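Local coordinates for methyl-coenzyme M reductase I beta subunit (Methanosarcina barkeri, PDB 1E6Y), which forms part of the enzyme that makes methane in the last step of methanogenesis, reducing methyl-coenzyme M with coenzyme B at the nickel cofactor F430, at residues E[31-35]-E[213-217]; E[121-125]-E[175-179]; E[264-269]-E[330-335]. All blocks are in the same frame, centred on the assembly; numbering follows the deposited sequence.

Contact 1. Residues E[31-35]-E[213-217]; sequences IQSII and IYEQS
I31 and I213 meet branch to branch where two helices cross nearly at right angles, the CG2 methyl of I31 lying 3.7 Å from CG2 of I213. In both residues that methyl stands anti to the backbone N. The longer arm of I213 carries its CD1 to within 4.1 Å of I34 CD1, the two side chains crossing roughly perpendicularly. I34 also presents its other branch: CG2 approaches the Y214 ring obliquely at CE2, 4.0 Å away. The tip of I35 comes close to a polar atom, with CD1 3.2 Å from S217 OG, a short methyl-to-oxygen contact.

That hydroxyl is turned back onto its own helix. Anti to the carbonyl carbon (chi1 -68°), S217 OG donates to I213 O at 2.7 Å, while S217 N reaches the same oxygen from the opposite face of the carbonyl plane. Farther out, Y214 OH hydrogen-bonds T38 on the helix of I31, and V429 of helix 425-429 covers both I31 and I213. F422 packs on I34 and Y214.

The segments 31-35 and 213-217, on helices 29-40 and 204-221, thus join the N- and C-terminal regions through branched aliphatic chains; the hydroxyl of Y214 is bonded to T38 across the crossing and that of S217 within its own helix, which is consistent with its lying against the methyl groups of I31 and I35.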
# COMPACT_ATOMS: atom_id res chain seq x y z
N ILE E 31 -30.53 -11.72 11.63
CA ILE E 31 -29.16 -11.56 11.15
C ILE E 31 -28.93 -10.16 10.58
O ILE E 31 -27.92 -9.52 10.88
CB ILE E 31 -28.81 -12.62 10.08
CG1 ILE E 31 -28.79 -14.01 10.74
CG2 ILE E 31 -27.46 -12.31 9.44
CD1 ILE E 31 -28.49 -15.14 9.78
N GLN E 32 -29.90 -9.65 9.83
CA GLN E 32 -29.81 -8.30 9.27
C GLN E 32 -29.78 -7.24 10.37
O GLN E 32 -29.07 -6.25 10.26
CB GLN E 32 -30.97 -8.05 8.30
CG GLN E 32 -30.84 -8.83 7.00
CD GLN E 32 -32.03 -8.65 6.07
OE1 GLN E 32 -32.94 -7.88 6.34
NE2 GLN E 32 -32.02 -9.38 4.96
N SER E 33 -30.48 -7.52 11.47
CA SER E 33 -30.47 -6.63 12.63
C SER E 33 -29.11 -6.63 13.31
O SER E 33 -28.59 -5.58 13.69
CB SER E 33 -31.56 -7.05 13.63
OG SER E 33 -31.48 -6.30 14.83
N ILE E 34 -28.51 -7.82 13.43
CA ILE E 34 -27.16 -7.95 13.97
C ILE E 34 -26.13 -7.21 13.10
O ILE E 34 -25.29 -6.48 13.62
CB ILE E 34 -26.76 -9.44 14.13
CG1 ILE E 34 -27.52 -10.06 15.30
CG2 ILE E 34 -25.26 -9.58 14.36
CD1 ILE E 34 -27.42 -11.57 15.37
N ILE E 35 -26.26 -7.35 11.79
CA ILE E 35 -25.38 -6.67 10.85
C ILE E 35 -25.55 -5.15 10.92
O ILE E 35 -24.58 -4.41 11.04
CB ILE E 35 -25.63 -7.15 9.40
CG1 ILE E 35 -25.19 -8.61 9.26
CG2 ILE E 35 -24.87 -6.28 8.40
CD1 ILE E 35 -25.73 -9.30 8.02
N ILE E 213 -22.48 -16.22 11.83
CA ILE E 213 -23.37 -15.21 11.26
C ILE E 213 -22.56 -14.14 10.51
O ILE E 213 -22.86 -13.84 9.36
CB ILE E 213 -24.22 -14.55 12.38
CG1 ILE E 213 -25.26 -15.56 12.88
CG2 ILE E 213 -24.90 -13.28 11.86
CD1 ILE E 213 -25.91 -15.18 14.18
N TYR E 214 -21.47 -13.68 11.12
CA TYR E 214 -20.61 -12.69 10.49
C TYR E 214 -19.89 -13.28 9.27
O TYR E 214 -19.87 -12.67 8.20
CB TYR E 214 -19.57 -12.16 11.48
CG TYR E 214 -20.12 -11.20 12.52
CD1 TYR E 214 -19.67 -11.24 13.84
CD2 TYR E 214 -21.01 -10.18 12.16
CE1 TYR E 214 -20.08 -10.30 14.77
CE2 TYR E 214 -21.43 -9.24 13.09
CZ TYR E 214 -20.96 -9.30 14.40
OH TYR E 214 -21.36 -8.37 15.32
N GLU E 215 -19.32 -14.47 9.44
CA GLU E 215 -18.56 -15.12 8.38
C GLU E 215 -19.42 -15.42 7.16
O GLU E 215 -19.04 -15.09 6.04
CB GLU E 215 -17.93 -16.42 8.89
CG GLU E 215 -16.62 -16.22 9.63
CD GLU E 215 -15.49 -15.78 8.70
OE1 GLU E 215 -15.33 -14.56 8.49
OE2 GLU E 215 -14.77 -16.65 8.20
N GLN E 216 -20.59 -16.00 7.38
CA GLN E 216 -21.48 -16.34 6.28
C GLN E 216 -22.12 -15.11 5.64
O GLN E 216 -22.34 -15.08 4.43
CB GLN E 216 -22.56 -17.33 6.72
CG GLN E 216 -22.02 -18.72 7.08
CD GLN E 216 -21.11 -19.30 6.00
OE1 GLN E 216 -21.30 -19.06 4.81
NE2 GLN E 216 -20.13 -20.08 6.43
N SER E 217 -22.33 -14.06 6.43
CA SER E 217 -22.74 -12.77 5.88
C SER E 217 -21.65 -12.23 4.95
O SER E 217 -21.94 -11.68 3.89
CB SER E 217 -23.02 -11.77 6.99
OG SER E 217 -24.18 -12.14 7.73

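Contact 2. Residues E[121-125]-E[175-179]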
# COMPACT_ATOMS: atom_id res chain seq x y z
N ALA E 121 -22.51 4.43 1.94
CA ALA E 121 -22.00 3.34 1.11
C ALA E 121 -21.53 2.16 1.94
O ALA E 121 -21.63 1.01 1.51
CB ALA E 121 -20.88 3.84 0.23
N ASP E 122 -20.98 2.45 3.12
CA ASP E 122 -20.53 1.40 4.03
C ASP E 122 -20.92 1.68 5.48
O ASP E 122 -22.09 1.95 5.77
CB ASP E 122 -19.01 1.16 3.87
CG ASP E 122 -18.19 2.44 3.96
OD1 ASP E 122 -17.87 3.02 2.90
OD2 ASP E 122 -17.77 2.81 5.08
N PHE E 123 -19.96 1.59 6.39
CA PHE E 123 -20.26 1.59 7.82
C PHE E 123 -19.48 2.63 8.63
O PHE E 123 -19.67 2.74 9.84
CB PHE E 123 -20.01 0.20 8.41
CG PHE E 123 -18.67 -0.38 8.06
CD1 PHE E 123 -17.56 -0.15 8.88
CD2 PHE E 123 -18.51 -1.13 6.90
CE1 PHE E 123 -16.31 -0.67 8.54
CE2 PHE E 123 -17.26 -1.65 6.56
CZ PHE E 123 -16.16 -1.41 7.37
N MET E 124 -18.61 3.39 7.97
CA MET E 124 -17.73 4.29 8.70
C MET E 124 -18.42 5.53 9.27
O MET E 124 -17.86 6.20 10.13
CB MET E 124 -16.55 4.72 7.82
CG MET E 124 -15.49 3.64 7.60
SD MET E 124 -15.08 2.66 9.08
CE MET E 124 -14.36 3.92 10.13
N SER E 125 -19.66 5.79 8.85
CA SER E 125 -20.42 6.90 9.42
C SER E 125 -20.63 6.76 10.93
O SER E 125 -20.65 7.75 11.65
CB SER E 125 -21.78 7.07 8.72
OG SER E 125 -22.63 5.97 8.96
N LEU E 175 -16.03 -3.71 13.70
CA LEU E 175 -15.40 -3.84 12.39
C LEU E 175 -14.10 -3.03 12.32
O LEU E 175 -13.73 -2.35 13.28
CB LEU E 175 -16.36 -3.37 11.29
CG LEU E 175 -17.74 -4.02 11.27
CD1 LEU E 175 -18.66 -3.29 10.30
CD2 LEU E 175 -17.61 -5.49 10.89
N SER E 176 -13.40 -3.13 11.20
CA SER E 176 -12.18 -2.37 10.98
C SER E 176 -12.50 -1.14 10.12
O SER E 176 -13.55 -0.52 10.30
CB SER E 176 -11.14 -3.26 10.28
OG SER E 176 -9.86 -2.66 10.29
N ILE E 177 -11.57 -0.74 9.26
CA ILE E 177 -11.88 0.22 8.21
C ILE E 177 -11.89 -0.50 6.86
O ILE E 177 -11.24 -1.54 6.71
CB ILE E 177 -10.86 1.40 8.17
CG1 ILE E 177 -9.46 0.90 7.83
CG2 ILE E 177 -10.86 2.12 9.52
CD1 ILE E 177 -8.47 2.02 7.55
N PRO E 178 -12.68 -0.02 5.89
CA PRO E 178 -12.89 -0.76 4.64
C PRO E 178 -11.60 -1.03 3.87
O PRO E 178 -11.46 -2.08 3.24
CB PRO E 178 -13.84 0.14 3.85
CG PRO E 178 -14.57 0.91 4.90
CD PRO E 178 -13.53 1.18 5.96
N GLN E 179 -10.64 -0.12 3.98
CA GLN E 179 -9.39 -0.23 3.24
C GLN E 179 -8.51 -1.39 3.71
O GLN E 179 -7.54 -1.73 3.05
CB GLN E 179 -8.59 1.07 3.32
CG GLN E 179 -9.28 2.27 2.69
CD GLN E 179 -9.92 3.17 3.72
OE1 GLN E 179 -10.71 2.71 4.55
NE2 GLN E 179 -9.55 4.44 3.71
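The ring of F123 is approached in two quite different ways by neighbouring residues of 175-179: a methyl group sits over its face while a backbone carbonyl points at its rim. CD1 of L175 stands 3.7 Å from the centroid of the F123 ring and 17° off the normal, a CH-pi contact. In the ring plane, S176 O comes to 3.3 Å from F123 CE1, where the positively polarised C-H edge suits an oxygen. P178 adds its CG obliquely at F123 CZ, 3.7 Å away. F123 CG sits between the backbone N and the carbonyl carbon (chi1 50°), which turns the ring toward 175-179.

Both segments are largely irregular loops, and the first is shaped by an Asx turn: D122 OD2 accepts from M124 N at 3.1 Å, on its anti side and 25° out of the carboxylate plane, with a weak second bond from F123 N. OD1 is held by S187 of the second beta subunit, and E221 of that subunit takes the backbone N-H groups of A121 and D122, which places this loop at the interface between the two copies.

M124, folded back at chi2 and chi3, lays CG against P178 CD at 3.5 Å and brings SD alongside S176 O. M124 CE ends 4.0 Å from I177 CG2. Beyond the two loops, helix 29-40 supplies K39 against F123 and T38 against L175.

Contact 3. Residues E[264-269]-E[330-335]; sequences VIESVV and YFNDIL
I265 reaches across from helix 261-274 into the flank of helix 323-339, and its side chain, followed outward, traces most of this contact. The two helices belong to the helical C-terminal region of the subunit; their segments cross at -58° with axes 10.4 Å apart. From CB the chain divides. I265 CG2, the short branch, faces L335 CD1 at 4.1 Å. I265 CG1, placed anti to the carbonyl carbon (chi1 -75°), passes the phenyl group of F331 at a slant to the ring, 3.4 Å from F331 CE1 and nearly as close to CD1. The two side chains lie alongside, running in opposite directions. At the tip, I265 CD1 presses against the base of I334, between its CB and CG2 methyl, both tighter than ordinary van der Waals contact, and also lies 3.9 Å from L335 N.

F331 reaches this position with CG anti to its backbone N (chi1 171°). CG1 of V264 touches CE1 of the ring obliquely, whereas V268 CG2 meets F331 CZ at the ring edge, 3.8 Å away. T307 and A310 of helix 296-318 also pack on F331, and W299 and A303 of that helix on L335, so a third helix backs this apolar seam. On another side of helix 323-339, Y330 OH hydrogen-bonds T116 of the gamma chain, while Y103 of the gamma chain packs on I334 next to the contact. At the C-terminal end of the seam, L335 CD1 rests 3.8 Å from V269 CG2.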
# COMPACT_ATOMS: atom_id res chain seq x y z
N VAL E 264 -14.40 -37.91 18.36
CA VAL E 264 -15.37 -37.04 17.70
C VAL E 264 -15.57 -37.49 16.25
O VAL E 264 -16.69 -37.48 15.74
CB VAL E 264 -14.91 -35.55 17.73
CG1 VAL E 264 -15.82 -34.70 16.85
CG2 VAL E 264 -14.92 -35.04 19.15
N ILE E 265 -14.50 -37.97 15.63
CA ILE E 265 -14.58 -38.51 14.28
C ILE E 265 -15.47 -39.75 14.22
O ILE E 265 -16.29 -39.88 13.32
CB ILE E 265 -13.16 -38.83 13.73
CG1 ILE E 265 -12.46 -37.52 13.37
CG2 ILE E 265 -13.24 -39.73 12.50
CD1 ILE E 265 -10.97 -37.61 13.32
N GLU E 266 -15.39 -40.59 15.25
CA GLU E 266 -16.25 -41.76 15.35
C GLU E 266 -17.72 -41.35 15.42
O GLU E 266 -18.56 -41.90 14.70
CB GLU E 266 -15.88 -42.59 16.59
CG GLU E 266 -16.53 -43.96 16.64
CD GLU E 266 -16.26 -44.70 17.94
OE1 GLU E 266 -15.30 -44.33 18.66
OE2 GLU E 266 -17.02 -45.64 18.26
N SER E 267 -18.01 -40.33 16.23
CA SER E 267 -19.35 -39.77 16.34
C SER E 267 -19.85 -39.23 15.01
O SER E 267 -21.00 -39.47 14.63
CB SER E 267 -19.36 -38.64 17.37
OG SER E 267 -19.13 -39.13 18.67
N VAL E 268 -18.99 -38.49 14.31
CA VAL E 268 -19.37 -37.84 13.06
C VAL E 268 -19.65 -38.87 11.97
O VAL E 268 -20.67 -38.78 11.28
CB VAL E 268 -18.26 -36.86 12.58
CG1 VAL E 268 -18.54 -36.38 11.16
CG2 VAL E 268 -18.19 -35.66 13.52
N VAL E 269 -18.79 -39.88 11.86
CA VAL E 269 -18.96 -40.90 10.83
C VAL E 269 -20.17 -41.79 11.12
O VAL E 269 -20.99 -42.04 10.23
CB VAL E 269 -17.69 -41.77 10.67
CG1 VAL E 269 -17.87 -42.78 9.55
CG2 VAL E 269 -16.48 -40.88 10.38
N TYR E 330 -6.30 -31.64 12.15
CA TYR E 330 -6.30 -33.08 12.34
C TYR E 330 -7.67 -33.74 12.36
O TYR E 330 -7.80 -34.87 11.90
CB TYR E 330 -5.49 -33.45 13.58
CG TYR E 330 -4.01 -33.26 13.33
CD1 TYR E 330 -3.32 -32.19 13.90
CD2 TYR E 330 -3.37 -34.01 12.34
CE1 TYR E 330 -2.05 -31.85 13.46
CE2 TYR E 330 -2.10 -33.67 11.90
CZ TYR E 330 -1.45 -32.59 12.45
OH TYR E 330 -0.25 -32.19 11.91
N PHE E 331 -8.70 -33.00 12.77
CA PHE E 331 -10.05 -33.55 12.67
C PHE E 331 -10.34 -33.91 11.22
O PHE E 331 -10.80 -35.01 10.92
CB PHE E 331 -11.11 -32.56 13.17
CG PHE E 331 -12.52 -33.01 12.87
CD1 PHE E 331 -13.10 -34.04 13.61
CD2 PHE E 331 -13.19 -32.55 11.74
CE1 PHE E 331 -14.31 -34.62 13.22
CE2 PHE E 331 -14.40 -33.12 11.33
CZ PHE E 331 -14.96 -34.16 12.08
N ASN E 332 -10.04 -32.98 10.32
CA ASN E 332 -10.34 -33.14 8.90
C ASN E 332 -9.38 -34.08 8.20
O ASN E 332 -9.79 -34.90 7.37
CB ASN E 332 -10.37 -31.78 8.21
CG ASN E 332 -11.61 -31.00 8.55
OD1 ASN E 332 -12.71 -31.35 8.12
ND2 ASN E 332 -11.48 -30.02 9.44
N ASP E 333 -8.10 -33.99 8.55
CA ASP E 333 -7.08 -34.90 8.04
C ASP E 333 -7.43 -36.35 8.39
O ASP E 333 -7.52 -37.20 7.51
CB ASP E 333 -5.71 -34.52 8.64
CG ASP E 333 -4.54 -35.20 7.94
OD1 ASP E 333 -4.74 -35.97 6.98
OD2 ASP E 333 -3.39 -34.94 8.36
N ILE E 334 -7.71 -36.59 9.67
CA ILE E 334 -8.01 -37.94 10.15
C ILE E 334 -9.38 -38.42 9.66
O ILE E 334 -9.56 -39.61 9.38
CB ILE E 334 -7.97 -38.01 11.70
CG1 ILE E 334 -6.57 -37.64 12.20
CG2 ILE E 334 -8.30 -39.42 12.18
CD1 ILE E 334 -6.50 -37.44 13.70
N LEU E 335 -10.32 -37.49 9.49
CA LEU E 335 -11.63 -37.81 8.93
C LEU E 335 -11.50 -38.36 7.52
O LEU E 335 -12.18 -39.32 7.16
CB LEU E 335 -12.54 -36.58 8.92
CG LEU E 335 -13.95 -36.76 8.37
CD1 LEU E 335 -14.72 -37.73 9.26
CD2 LEU E 335 -14.66 -35.42 8.30

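In the fold
Contacts 1 and 3 are fully buried helix-helix crossings built from branched aliphatic chains and an aromatic ring, contact 1 also taking in a serine hydroxyl, one nearly perpendicular and the other more acute. Contact 2 is only partly buried, joins two loops, and mixes backbone carbonyl, sulphur and carboxylate with its apolar groups. Contact 1 lies nearest the chain centre and spans the N- and C-terminal regions; 121-125 and 175-179 both belong to the former, 264-269 and 330-335 to the latter. Helix 29-40 links the first two, whose centres are about 15 Å apart. Contacts 2 and 3 fall on opposite sides of the chain's centre and adjoin different partners, the second beta copy and the gamma subunit.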